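Copper-transporting ATPase PAA2, chloroplastic (Arabidopsis thaliana, PDB 5LBK) couples ATP hydrolysis to the transfer of copper across the chloroplast thylakoid membrane, the piece described here being its nucleotide-binding N-domain. Local coordinates at residues A[72-77]-A[83-88]; A[37-42]-A[130-135]; A[24-29]-A[66-71]; A[13-18]-A[121-126]; A[76-81]-A[126-131]. All coordinates share one frame; numbering follows the deposited sequence. Where two conformers were deposited one is given.

Contact 1 (A[72-77]-A[83-88]); sequences FVAVGS and DRFLKK
Phe85, just past helix 78-84, lays the far end of its ring against Phe72 and Ala74, so that the loop leaving the helix packs on strand 71-76 in the six-stranded antiparallel sheet of the N-domain. The tight part lies round that ring. Its CE2 is 3.8 Å from Ala74 CB, while CE1 reaches Phe72 CB, also at 3.8 Å. Between them CZ comes to 3.6 Å from Phe72 O, and the backbone N of Ala74 lies in the ring plane, at the edge. With CG of Phe85 anti to its own carbonyl carbon (chi1 -50°), the ring is directed at the strand. Trimmed to an alanine, Phe85 would probably open a gap over Ala74 and leave Phe72 CB without its aromatic neighbour. The looser side is formed by partly exposed residues: the ring of Phe72 leads away, towards Leu65 and Glu67 of the adjoining strand, and Arg84 approaches Ala74 less certainly, having been modelled in two conformers. Beyond the ring the main chain of Phe85 is held as well, its O accepting a 2.8 Å hydrogen bond from Lys88 NZ, with the donor tilted 27° from the carbonyl plane.

Contact 2 (A[37-42]-A[130-135]); sequences KAIVNE and GAIAIS
No ring, amide or carboxylate has a face or an edge in the meeting of Ile39 with Ile132 and Ile134; the touching surfaces are branched aliphatic chains throughout. Ile39 and Ile132 cross obliquely, and the methyl at the end of Ile132 does most of the touching. This CD1 is 3.8 Å from Ile39 CD1, and it also lies 4.0 Å from CG1 and 4.1 Å from CG2 of Ile39, so one methyl is set against both branches of the other side chain. It gets there because Ile132 CG1 sits beside its backbone N (chi1 -57°) and the chain then runs on extended to CD1. The pair joins helix 34-45 to strand 127-134, the second strand in from one end of the antiparallel sheet, in the alpha-beta arrangement of the P-type ATPase N-domain. The helix opens at the Pro of the His-Pro pair characteristic of P1B-type N-domains. Two residues further along the strand, Ile134 bends at both torsions and brings CD1 to 4.3 Å from Ile39 CG1, a looser approach. Ala38 directs its CB at the same region but stops at 4.7 Å from Ile134 CD1. Helix 17-27 packs against the pair, with Ala24 touching both Ile39 and Ile132, and Leu21 packing on Ile39. From strand 7-12, at one edge of the sheet, Val7 rests on Ile132 and Ile134.

Contact 3 (A[24-29]-A[66-71]); sequences AAAVEK and AEIDGR
With CG1 of Ile68 beside its backbone N (chi1 -44°) and the chain bent again at chi2 (-58°), the CD1 methyl is carried over to Ala26 and Val27 of helix 17-27. There it meets Ala26 CB at 3.9 Å and, less closely, Val27 CG2 at 4.3 Å. The same CG2 methyl of Val27 lies 4.2 Å from Ala66 CB, two residues back along the strand, so Val27 bridges both inward-pointing residues of strand 63-68. Glu67, between them, points away from the helix, as strand alternation requires. The last turn of the helix is thereby laid on the hairpin of strands 63-68 and 71-76, which a type I' beta turn closes from Ile68 to Arg71. Two backbone hydrogen bonds link the ends of that turn: Ile68 N to Arg71 O at 2.7 Å and Arg71 N to Ile68 O at 3.0 Å. Around the contact, Val73 packs on both Val27 and Ile68, while Pro51 covers Ala26 and Ile68. No polar group takes part across this helix-sheet junction and all four touching residues are buried, which implies that helix and hairpin are matched here by methyl-to-methyl shape and exclusion of water, not by directional bonds.

Contact 4 (A[13-18]-A[121-126]); sequences LGYEEQ and VGREGE
Tyr15 and Glu126, which cover more of each other than any other pair here, approach from opposite directions and meet at the phenol oxygen. Tyr15 OH donates a very short hydrogen bond to Glu126 OE1, modelled at 2.5 Å, a length best read with caution. OE1 lies at the edge of the tyrosine ring, in its plane, while the carboxylate as a whole is turned 51° against the ring. The second oxygen, OE2, is 3.4 Å from Tyr15 CE2 and makes no hydrogen bond to the hydroxyl. Glu126 reaches out with CG anti to its carbonyl carbon (chi1 -68°) and the chain extended beyond. Its OE1 also pairs with Arg123 NH1 in a salt bridge (2.9 Å), the nitrogen coming from above the carboxylate plane, 43° out of it. OE1 is thus approached by two donors, one at a doubtful distance, and the positive charge beside it would probably keep the carboxylate ionised. Arg123 itself approaches the phenol, with NH1 3.6 Å from Tyr15 OH, but is not bonded to it. With a glutamine at Glu126, Arg123 would probably lose the charge it pairs with, and the hold on the Tyr15 hydroxyl would weaken. Outside this trio, Tyr15 leans on Val20 and Ile129, and Arg123 on Met23. The arrangement ties the loop ahead of helix 17-27 to the end of a beta hairpin formed by strands 117-123 and 127-134, where Glu126 and Gly127 together face Arg123 in a classic beta bulge.

Contact 5 (A[76-81]-A[126-131]); sequences GSLEWV and EGIIGA
Helix-on-sheet packing in the antiparallel sheet of the nucleotide-binding domain brings helix 78-84 against strand 127-134, with Ile128 directed at Val81 and Leu78 on the helix. The CD1 methyl of Ile128 makes both contacts. It is placed 3.3 Å from Val81 CG1, tighter than ordinary van der Waals contact, so the exact fit of these two methyls is doubtful; Val81 CB lies 4.0 Å from the same CD1. Leu78 adds a looser touch, its CD1 lying 4.1 Å from Ile128 CD1. In both pairs the side chains cross at about a right angle. Bends at chi1 and chi2 of Ile128 (-62° and -65°) turn its tip towards the helix, while Leu78 has CG anti to the backbone N (chi1 173°) and reaches across with one branch. Ser77 holds the N-cap position of the helix, and its O accepts a backbone hydrogen bond from Val81 N at 3.0 Å. On the strand, Ile129 and Gly130 both face Val121 in a classic beta bulge, which interrupts the regular alternation of side chains beyond Ile128. Asn89, in the loop after helix 78-84, accepts a hydrogen bond from Ile128 N. Helix 91-102 lies alongside, Leu97 packing on Ile128 and Leu101 on Ala131, while strand 117-123 supplies Tyr120 against Leu78.

All five contacts reach the one antiparallel sheet. Contacts 1 and 5, with centres about 5 Å apart, both use helix 78-84; contact 2, across the chain's centre and about 17 Å from contact 1 (centre to centre), ends on the same strand, 127-134, as contact 5. Contacts 3 and 4 share helix 17-27, their centres about 12 Å apart. Along the chain, contact 3 closes before contacts 1 and 5 open, contact 4 spans contacts 1 and 3 and crosses contact 5, and contact 2 interleaves with contacts 3 and 4. Helices from the first and middle parts of the chain thus pack on a sheet built from its ends and middle: Ala74 turns to Phe85, Val73 and Val75 to Val27.

Contact 1 (A[72-77]-A[83-88])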
# COMPACT_ATOMS: atom_id res chain seq x y z
N PHE A 72 6.01 -10.94 -1.06
CA PHE A 72 4.71 -10.56 -0.54
C PHE A 72 4.65 -9.05 -0.28
O PHE A 72 5.61 -8.45 0.20
CB PHE A 72 4.39 -11.34 0.73
CG PHE A 72 3.93 -12.76 0.42
CD1 PHE A 72 2.67 -12.98 -0.10
CD2 PHE A 72 4.80 -13.82 0.54
CE1 PHE A 72 2.28 -14.29 -0.43
CE2 PHE A 72 4.40 -15.09 0.22
CZ PHE A 72 3.15 -15.30 -0.29
N VAL A 73 3.49 -8.47 -0.59
CA VAL A 73 3.16 -7.06 -0.40
C VAL A 73 1.81 -7.02 0.30
O VAL A 73 0.91 -7.81 -0.04
CB VAL A 73 3.09 -6.30 -1.75
CG1 VAL A 73 2.59 -4.82 -1.54
CG2 VAL A 73 4.45 -6.36 -2.48
N ALA A 74 1.70 -6.19 1.32
CA ALA A 74 0.48 -6.05 2.12
C ALA A 74 -0.01 -4.60 2.08
O ALA A 74 0.79 -3.68 2.10
CB ALA A 74 0.75 -6.51 3.55
N VAL A 75 -1.33 -4.42 1.99
CA VAL A 75 -1.99 -3.13 1.97
C VAL A 75 -3.11 -3.14 3.00
O VAL A 75 -3.92 -4.06 3.01
CB VAL A 75 -2.58 -2.83 0.57
CG1 VAL A 75 -3.19 -1.46 0.55
CG2 VAL A 75 -1.50 -2.88 -0.51
N GLY A 76 -3.16 -2.12 3.84
CA GLY A 76 -4.13 -2.12 4.93
C GLY A 76 -3.75 -1.18 6.03
O GLY A 76 -3.07 -0.17 5.80
N SER A 77 -4.26 -1.46 7.23
CA SER A 77 -3.94 -0.58 8.36
C SER A 77 -2.46 -0.69 8.74
O SER A 77 -1.80 -1.67 8.47
CB SER A 77 -4.81 -0.95 9.55
OG SER A 77 -4.37 -2.20 9.99
N ASP A 83 2.80 -5.77 10.98
CA ASP A 83 2.90 -7.07 11.64
C ASP A 83 3.10 -8.21 10.65
O ASP A 83 3.47 -9.31 11.06
CB ASP A 83 1.62 -7.37 12.45
CG ASP A 83 1.57 -6.62 13.79
OD1 ASP A 83 2.63 -6.10 14.24
OD2 ASP A 83 0.46 -6.54 14.38
N ARG A 84 2.82 -8.00 9.38
CA ARG A 84 2.86 -9.07 8.39
C ARG A 84 4.27 -9.57 8.13
O ARG A 84 4.45 -10.74 7.77
CB ARG A 84 2.26 -8.63 7.06
CG ARG A 84 0.76 -8.39 7.03
CD ARG A 84 -0.07 -9.43 7.80
NE ARG A 84 -0.02 -10.77 7.21
CZ ARG A 84 -0.81 -11.78 7.58
NH1 ARG A 84 -1.71 -11.59 8.53
NH2 ARG A 84 -0.70 -12.97 7.00
N PHE A 85 5.29 -8.71 8.31
CA PHE A 85 6.65 -9.05 7.90
C PHE A 85 7.63 -8.88 9.07
O PHE A 85 7.48 -7.99 9.90
CB PHE A 85 7.10 -8.16 6.73
CG PHE A 85 6.10 -8.12 5.59
CD1 PHE A 85 5.83 -9.24 4.87
CD2 PHE A 85 5.43 -6.94 5.25
CE1 PHE A 85 4.90 -9.22 3.85
CE2 PHE A 85 4.49 -6.95 4.20
CZ PHE A 85 4.27 -8.05 3.53
N LEU A 86 8.66 -9.73 9.09
CA LEU A 86 9.61 -9.71 10.20
C LEU A 86 10.47 -8.45 10.17
O LEU A 86 10.84 -7.91 11.22
CB LEU A 86 10.51 -10.96 10.14
CG LEU A 86 11.59 -11.09 11.24
CD1 LEU A 86 11.00 -11.37 12.62
CD2 LEU A 86 12.61 -12.18 10.92
N LYS A 87 10.80 -7.97 8.98
CA LYS A 87 11.58 -6.74 8.88
C LYS A 87 10.72 -5.57 9.33
O LYS A 87 9.63 -5.37 8.79
CB LYS A 87 12.04 -6.53 7.44
CG LYS A 87 12.81 -5.23 7.18
CD LYS A 87 14.21 -5.30 7.75
CE LYS A 87 14.96 -4.01 7.50
NZ LYS A 87 16.34 -4.15 8.03
N LYS A 88 11.22 -4.77 10.29
CA LYS A 88 10.52 -3.62 10.84
C LYS A 88 11.24 -2.35 10.44
O LYS A 88 12.47 -2.33 10.31
CB LYS A 88 10.43 -3.68 12.39
CG LYS A 88 9.95 -5.00 12.97
CD LYS A 88 8.51 -5.31 12.61
CE LYS A 88 8.14 -6.67 13.09
NZ LYS A 88 6.84 -7.10 12.50

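Contact 2 (A[37-42]-A[130-135])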
# COMPACT_ATOMS: atom_id res chain seq x y z
N LYS A 37 -11.13 0.52 -4.60
CA LYS A 37 -11.49 0.96 -5.94
C LYS A 37 -10.78 2.26 -6.29
O LYS A 37 -10.37 2.46 -7.44
CB LYS A 37 -13.00 1.16 -6.04
CG LYS A 37 -13.82 -0.12 -6.19
CD LYS A 37 -13.37 -0.93 -7.39
CE LYS A 37 -14.51 -1.65 -8.05
NZ LYS A 37 -15.24 -2.53 -7.09
N ALA A 38 -10.62 3.15 -5.32
CA ALA A 38 -9.98 4.44 -5.60
C ALA A 38 -8.50 4.26 -5.90
O ALA A 38 -7.97 4.89 -6.82
CB ALA A 38 -10.18 5.40 -4.44
N ILE A 39 -7.82 3.39 -5.15
CA ILE A 39 -6.41 3.12 -5.45
C ILE A 39 -6.29 2.55 -6.86
O ILE A 39 -5.45 2.97 -7.66
CB ILE A 39 -5.82 2.15 -4.41
CG1 ILE A 39 -5.68 2.84 -3.05
CG2 ILE A 39 -4.46 1.62 -4.87
CD1 ILE A 39 -5.32 1.92 -1.97
N VAL A 40 -7.14 1.59 -7.18
CA VAL A 40 -7.12 1.01 -8.52
C VAL A 40 -7.43 2.08 -9.56
O VAL A 40 -6.73 2.18 -10.57
CB VAL A 40 -8.11 -0.16 -8.61
CG1 VAL A 40 -8.11 -0.72 -10.02
CG2 VAL A 40 -7.71 -1.21 -7.64
N ASN A 41 -8.48 2.88 -9.33
CA ASN A 41 -8.87 3.91 -10.31
C ASN A 41 -7.76 4.92 -10.53
O ASN A 41 -7.63 5.46 -11.63
CB ASN A 41 -10.13 4.67 -9.86
CG ASN A 41 -11.38 3.81 -9.86
OD1 ASN A 41 -11.47 2.82 -10.59
ND2 ASN A 41 -12.36 4.18 -9.04
N GLU A 42 -6.98 5.21 -9.49
CA GLU A 42 -5.89 6.17 -9.63
C GLU A 42 -4.74 5.60 -10.44
O GLU A 42 -4.19 6.28 -11.31
CB GLU A 42 -5.41 6.60 -8.24
CG GLU A 42 -4.24 7.57 -8.24
CD GLU A 42 -4.61 9.00 -8.58
OE1 GLU A 42 -5.81 9.36 -8.52
OE2 GLU A 42 -3.69 9.78 -8.89
N GLY A 130 5.46 2.67 2.11
CA GLY A 130 4.71 3.83 1.68
C GLY A 130 3.32 3.79 2.24
O GLY A 130 2.95 2.92 3.04
N ALA A 131 2.56 4.80 1.86
CA ALA A 131 1.20 4.95 2.32
C ALA A 131 0.44 5.71 1.25
O ALA A 131 0.99 6.54 0.52
CB ALA A 131 1.16 5.67 3.65
N ILE A 132 -0.86 5.45 1.19
CA ILE A 132 -1.75 6.15 0.29
C ILE A 132 -2.79 6.88 1.10
O ILE A 132 -3.53 6.27 1.89
CB ILE A 132 -2.40 5.18 -0.70
CG1 ILE A 132 -1.29 4.43 -1.46
CG2 ILE A 132 -3.19 5.95 -1.63
CD1 ILE A 132 -1.76 3.22 -2.16
N ALA A 133 -2.87 8.20 0.92
CA ALA A 133 -3.89 9.01 1.56
C ALA A 133 -5.14 9.07 0.69
O ALA A 133 -5.07 9.36 -0.51
CB ALA A 133 -3.38 10.42 1.81
N ILE A 134 -6.29 8.83 1.31
CA ILE A 134 -7.58 8.88 0.66
C ILE A 134 -8.40 10.02 1.27
O ILE A 134 -8.29 10.30 2.47
CB ILE A 134 -8.32 7.54 0.82
CG1 ILE A 134 -7.42 6.38 0.38
CG2 ILE A 134 -9.64 7.55 0.04
CD1 ILE A 134 -7.07 6.38 -1.08
N SER A 135 -9.22 10.66 0.44
CA SER A 135 -10.15 11.69 0.91
C SER A 135 -11.59 11.31 0.60
O SER A 135 -11.91 11.01 -0.54
CB SER A 135 -9.81 13.04 0.27
OG SER A 135 -8.57 13.50 0.77

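Contact 3 (A[24-29]-A[66-71])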
# COMPACT_ATOMS: atom_id res chain seq x y z
N ALA A 24 0.34 -1.21 -4.79
CA ALA A 24 -0.88 -1.20 -4.00
C ALA A 24 -2.09 -1.56 -4.87
O ALA A 24 -2.97 -2.30 -4.45
CB ALA A 24 -1.09 0.15 -3.35
N ALA A 25 -2.15 -1.01 -6.07
CA ALA A 25 -3.26 -1.36 -6.96
C ALA A 25 -3.22 -2.82 -7.42
O ALA A 25 -4.28 -3.43 -7.67
CB ALA A 25 -3.24 -0.42 -8.17
N ALA A 26 -2.03 -3.41 -7.56
CA ALA A 26 -1.95 -4.84 -7.87
C ALA A 26 -2.60 -5.67 -6.77
O ALA A 26 -3.33 -6.63 -7.05
CB ALA A 26 -0.50 -5.29 -8.03
N VAL A 27 -2.32 -5.31 -5.52
CA VAL A 27 -2.94 -6.02 -4.40
C VAL A 27 -4.44 -5.75 -4.33
O VAL A 27 -5.23 -6.66 -4.01
CB VAL A 27 -2.23 -5.64 -3.08
CG1 VAL A 27 -2.91 -6.28 -1.92
CG2 VAL A 27 -0.84 -6.08 -3.13
N GLU A 28 -4.86 -4.52 -4.60
CA GLU A 28 -6.24 -4.09 -4.45
C GLU A 28 -7.10 -4.38 -5.68
O GLU A 28 -8.26 -4.00 -5.69
CB GLU A 28 -6.29 -2.61 -4.14
CG GLU A 28 -5.64 -2.27 -2.81
CD GLU A 28 -6.53 -2.57 -1.65
OE1 GLU A 28 -7.09 -1.62 -1.09
OE2 GLU A 28 -6.70 -3.75 -1.34
N LYS A 29 -6.55 -5.11 -6.66
CA LYS A 29 -7.12 -5.21 -8.00
C LYS A 29 -8.62 -5.51 -7.98
O LYS A 29 -9.42 -4.82 -8.63
CB LYS A 29 -6.37 -6.28 -8.79
CG LYS A 29 -6.46 -6.15 -10.33
CD LYS A 29 -5.80 -4.86 -10.84
CE LYS A 29 -5.88 -4.77 -12.33
NZ LYS A 29 -5.43 -3.42 -12.85
N ALA A 66 -0.73 -10.05 -1.19
CA ALA A 66 -0.55 -10.83 -2.40
C ALA A 66 0.93 -10.85 -2.73
O ALA A 66 1.68 -9.95 -2.34
CB ALA A 66 -1.32 -10.24 -3.59
N GLU A 67 1.35 -11.85 -3.49
CA GLU A 67 2.75 -11.95 -3.89
C GLU A 67 2.94 -11.22 -5.21
O GLU A 67 2.27 -11.52 -6.21
CB GLU A 67 3.17 -13.42 -3.98
CG GLU A 67 4.66 -13.57 -3.95
CD GLU A 67 5.18 -15.00 -3.90
OE1 GLU A 67 4.38 -15.97 -3.92
OE2 GLU A 67 6.41 -15.14 -3.84
N ILE A 68 3.87 -10.27 -5.22
CA ILE A 68 4.21 -9.48 -6.41
C ILE A 68 5.66 -9.75 -6.77
O ILE A 68 6.56 -9.45 -5.99
CB ILE A 68 4.04 -7.98 -6.18
CG1 ILE A 68 2.75 -7.61 -5.45
CG2 ILE A 68 4.20 -7.24 -7.52
CD1 ILE A 68 1.56 -8.03 -6.09
N ASP A 69 5.87 -10.28 -7.96
CA ASP A 69 7.20 -10.64 -8.47
C ASP A 69 8.08 -11.26 -7.39
O ASP A 69 9.22 -10.85 -7.15
CB ASP A 69 7.87 -9.42 -9.08
CG ASP A 69 9.07 -9.79 -9.90
OD1 ASP A 69 8.89 -10.12 -11.09
OD2 ASP A 69 10.19 -9.77 -9.36
N GLY A 70 7.55 -12.30 -6.74
CA GLY A 70 8.37 -13.10 -5.84
C GLY A 70 8.45 -12.60 -4.41
O GLY A 70 9.12 -13.24 -3.59
N ARG A 71 7.78 -11.50 -4.09
CA ARG A 71 7.76 -10.97 -2.73
C ARG A 71 6.34 -10.63 -2.31
O ARG A 71 5.57 -10.08 -3.10
CB ARG A 71 8.61 -9.73 -2.61
CG ARG A 71 10.10 -10.04 -2.54
CD ARG A 71 10.51 -10.37 -1.09
NE ARG A 71 11.79 -11.07 -1.04
CZ ARG A 71 12.98 -10.50 -1.14
NH1 ARG A 71 13.09 -9.19 -1.29
NH2 ARG A 71 14.07 -11.27 -1.08

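Contact 4 (A[13-18]-A[121-126])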
# COMPACT_ATOMS: atom_id res chain seq x y z
N LEU A 13 9.21 6.06 1.02
CA LEU A 13 10.48 6.26 1.63
C LEU A 13 11.56 6.20 0.54
O LEU A 13 11.89 7.23 -0.01
CB LEU A 13 10.65 5.29 2.78
CG LEU A 13 9.72 5.62 3.93
CD1 LEU A 13 9.42 4.51 4.91
CD2 LEU A 13 10.23 6.82 4.68
N GLY A 14 12.07 5.06 0.16
CA GLY A 14 13.02 4.99 -0.92
C GLY A 14 12.42 4.84 -2.31
O GLY A 14 13.12 5.03 -3.31
N TYR A 15 11.13 4.53 -2.39
CA TYR A 15 10.49 4.16 -3.64
C TYR A 15 9.92 5.36 -4.36
O TYR A 15 9.51 6.35 -3.75
CB TYR A 15 9.34 3.19 -3.37
CG TYR A 15 9.74 1.72 -3.24
CD1 TYR A 15 9.84 0.91 -4.36
CD2 TYR A 15 9.97 1.15 -1.99
CE1 TYR A 15 10.18 -0.44 -4.24
CE2 TYR A 15 10.32 -0.19 -1.87
CZ TYR A 15 10.41 -0.99 -2.99
OH TYR A 15 10.77 -2.32 -2.86
N GLU A 16 9.83 5.23 -5.68
CA GLU A 16 9.07 6.16 -6.49
C GLU A 16 7.58 6.03 -6.16
O GLU A 16 7.07 4.93 -5.96
CB GLU A 16 9.32 5.86 -7.97
CG GLU A 16 10.79 5.67 -8.32
CD GLU A 16 11.00 5.15 -9.73
OE1 GLU A 16 12.16 5.17 -10.21
OE2 GLU A 16 10.01 4.71 -10.36
N GLU A 17 6.90 7.17 -6.10
CA GLU A 17 5.46 7.18 -5.88
C GLU A 17 4.74 6.19 -6.80
O GLU A 17 3.89 5.40 -6.35
CB GLU A 17 4.95 8.61 -6.09
CG GLU A 17 3.48 8.76 -6.34
CD GLU A 17 3.15 8.94 -7.80
OE1 GLU A 17 3.78 9.78 -8.48
OE2 GLU A 17 2.24 8.23 -8.28
N GLN A 18 5.10 6.18 -8.09
CA GLN A 18 4.39 5.32 -9.02
C GLN A 18 4.56 3.86 -8.62
O GLN A 18 3.65 3.04 -8.81
CB GLN A 18 4.88 5.55 -10.45
CG GLN A 18 6.33 5.09 -10.74
CD GLN A 18 6.73 5.12 -12.22
OE1 GLN A 18 5.89 5.25 -13.12
NE2 GLN A 18 8.03 4.98 -12.48
N VAL A 121 1.29 0.53 2.88
CA VAL A 121 1.84 -0.44 1.95
C VAL A 121 3.15 -1.00 2.49
O VAL A 121 4.08 -0.24 2.80
CB VAL A 121 2.04 0.17 0.55
CG1 VAL A 121 2.45 -0.89 -0.43
CG2 VAL A 121 0.74 0.83 0.14
N GLY A 122 3.25 -2.32 2.58
CA GLY A 122 4.45 -2.96 3.07
C GLY A 122 4.91 -4.11 2.20
O GLY A 122 4.12 -4.71 1.47
N ARG A 123 6.22 -4.39 2.25
CA ARG A 123 6.81 -5.47 1.44
C ARG A 123 7.75 -6.35 2.25
O ARG A 123 8.58 -5.84 3.00
CB ARG A 123 7.57 -4.89 0.25
CG ARG A 123 8.08 -5.91 -0.71
CD ARG A 123 8.38 -5.19 -1.99
NE ARG A 123 8.94 -6.04 -2.99
CZ ARG A 123 10.23 -6.34 -3.09
NH1 ARG A 123 11.12 -5.86 -2.22
NH2 ARG A 123 10.61 -7.15 -4.06
N GLU A 124 7.67 -7.69 2.07
CA GLU A 124 8.48 -8.59 2.88
C GLU A 124 9.95 -8.27 2.63
O GLU A 124 10.37 -8.03 1.50
CB GLU A 124 8.20 -10.06 2.57
CG GLU A 124 8.63 -11.03 3.73
CD GLU A 124 7.89 -12.35 3.74
OE1 GLU A 124 7.51 -12.81 2.64
OE2 GLU A 124 7.74 -12.95 4.83
N GLY A 125 10.74 -8.30 3.69
CA GLY A 125 12.15 -7.96 3.62
C GLY A 125 12.46 -6.49 3.75
O GLY A 125 13.64 -6.13 3.81
N GLU A 126 11.44 -5.62 3.80
CA GLU A 126 11.64 -4.18 3.81
C GLU A 126 10.78 -3.50 4.86
O GLU A 126 11.10 -2.40 5.31
CB GLU A 126 11.28 -3.57 2.45
CG GLU A 126 12.20 -3.93 1.32
CD GLU A 126 11.92 -3.06 0.13
OE1 GLU A 126 11.06 -3.44 -0.68
OE2 GLU A 126 12.53 -1.97 0.04

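Contact 5 (A[76-81]-A[126-131])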
# COMPACT_ATOMS: atom_id res chain seq x y z
N GLY A 76 -3.16 -2.12 3.84
CA GLY A 76 -4.13 -2.12 4.93
C GLY A 76 -3.75 -1.18 6.03
O GLY A 76 -3.07 -0.17 5.80
N SER A 77 -4.26 -1.46 7.23
CA SER A 77 -3.94 -0.58 8.36
C SER A 77 -2.46 -0.69 8.74
O SER A 77 -1.80 -1.67 8.47
CB SER A 77 -4.81 -0.95 9.55
OG SER A 77 -4.37 -2.20 9.99
N LEU A 78 -1.96 0.34 9.46
CA LEU A 78 -0.53 0.39 9.79
C LEU A 78 -0.08 -0.81 10.58
O LEU A 78 0.93 -1.44 10.25
CB LEU A 78 -0.24 1.70 10.58
CG LEU A 78 1.17 1.83 11.14
CD1 LEU A 78 2.19 1.65 9.99
CD2 LEU A 78 1.30 3.17 11.84
N GLU A 79 -0.82 -1.14 11.65
CA GLU A 79 -0.35 -2.19 12.53
C GLU A 79 -0.38 -3.54 11.83
O GLU A 79 0.56 -4.34 11.97
CB GLU A 79 -1.18 -2.22 13.82
CG GLU A 79 -0.56 -3.19 14.83
CD GLU A 79 -1.51 -3.62 15.90
OE1 GLU A 79 -2.68 -3.17 15.86
OE2 GLU A 79 -1.07 -4.40 16.78
N TRP A 80 -1.41 -3.80 11.04
CA TRP A 80 -1.56 -5.09 10.37
C TRP A 80 -0.52 -5.26 9.29
O TRP A 80 0.10 -6.34 9.19
CB TRP A 80 -2.98 -5.22 9.82
CG TRP A 80 -3.25 -6.54 9.16
CD1 TRP A 80 -3.69 -7.68 9.76
CD2 TRP A 80 -3.14 -6.85 7.76
NE1 TRP A 80 -3.86 -8.68 8.83
CE2 TRP A 80 -3.51 -8.19 7.59
CE3 TRP A 80 -2.75 -6.10 6.61
CZ2 TRP A 80 -3.50 -8.83 6.34
CZ3 TRP A 80 -2.73 -6.75 5.38
CH2 TRP A 80 -3.12 -8.07 5.26
N VAL A 81 -0.25 -4.20 8.49
CA VAL A 81 0.80 -4.27 7.48
C VAL A 81 2.14 -4.48 8.17
O VAL A 81 2.94 -5.34 7.77
CB VAL A 81 0.80 -3.00 6.60
CG1 VAL A 81 2.00 -2.96 5.69
CG2 VAL A 81 -0.47 -2.98 5.73
N GLU A 126 11.44 -5.62 3.80
CA GLU A 126 11.64 -4.18 3.81
C GLU A 126 10.78 -3.50 4.86
O GLU A 126 11.10 -2.40 5.31
CB GLU A 126 11.28 -3.57 2.45
CG GLU A 126 12.20 -3.93 1.32
CD GLU A 126 11.92 -3.06 0.13
OE1 GLU A 126 11.06 -3.44 -0.68
OE2 GLU A 126 12.53 -1.97 0.04
N GLY A 127 9.65 -4.07 5.18
CA GLY A 127 8.71 -3.40 6.06
C GLY A 127 7.83 -2.40 5.32
O GLY A 127 7.54 -2.56 4.14
N ILE A 128 7.43 -1.33 6.02
CA ILE A 128 6.53 -0.35 5.41
C ILE A 128 7.33 0.40 4.36
O ILE A 128 8.45 0.83 4.62
CB ILE A 128 5.97 0.63 6.44
CG1 ILE A 128 5.12 -0.01 7.52
CG2 ILE A 128 5.17 1.73 5.72
CD1 ILE A 128 3.93 -0.59 7.01
N ILE A 129 6.77 0.52 3.15
CA ILE A 129 7.44 1.22 2.07
C ILE A 129 6.66 2.45 1.62
O ILE A 129 7.20 3.26 0.86
CB ILE A 129 7.72 0.30 0.85
CG1 ILE A 129 6.41 -0.20 0.22
CG2 ILE A 129 8.59 -0.90 1.30
CD1 ILE A 129 6.57 -0.79 -1.13
N GLY A 130 5.46 2.67 2.11
CA GLY A 130 4.71 3.83 1.68
C GLY A 130 3.32 3.79 2.24
O GLY A 130 2.95 2.92 3.04
N ALA A 131 2.56 4.80 1.86
CA ALA A 131 1.20 4.95 2.32
C ALA A 131 0.44 5.71 1.25
O ALA A 131 0.99 6.54 0.52
CB ALA A 131 1.16 5.67 3.65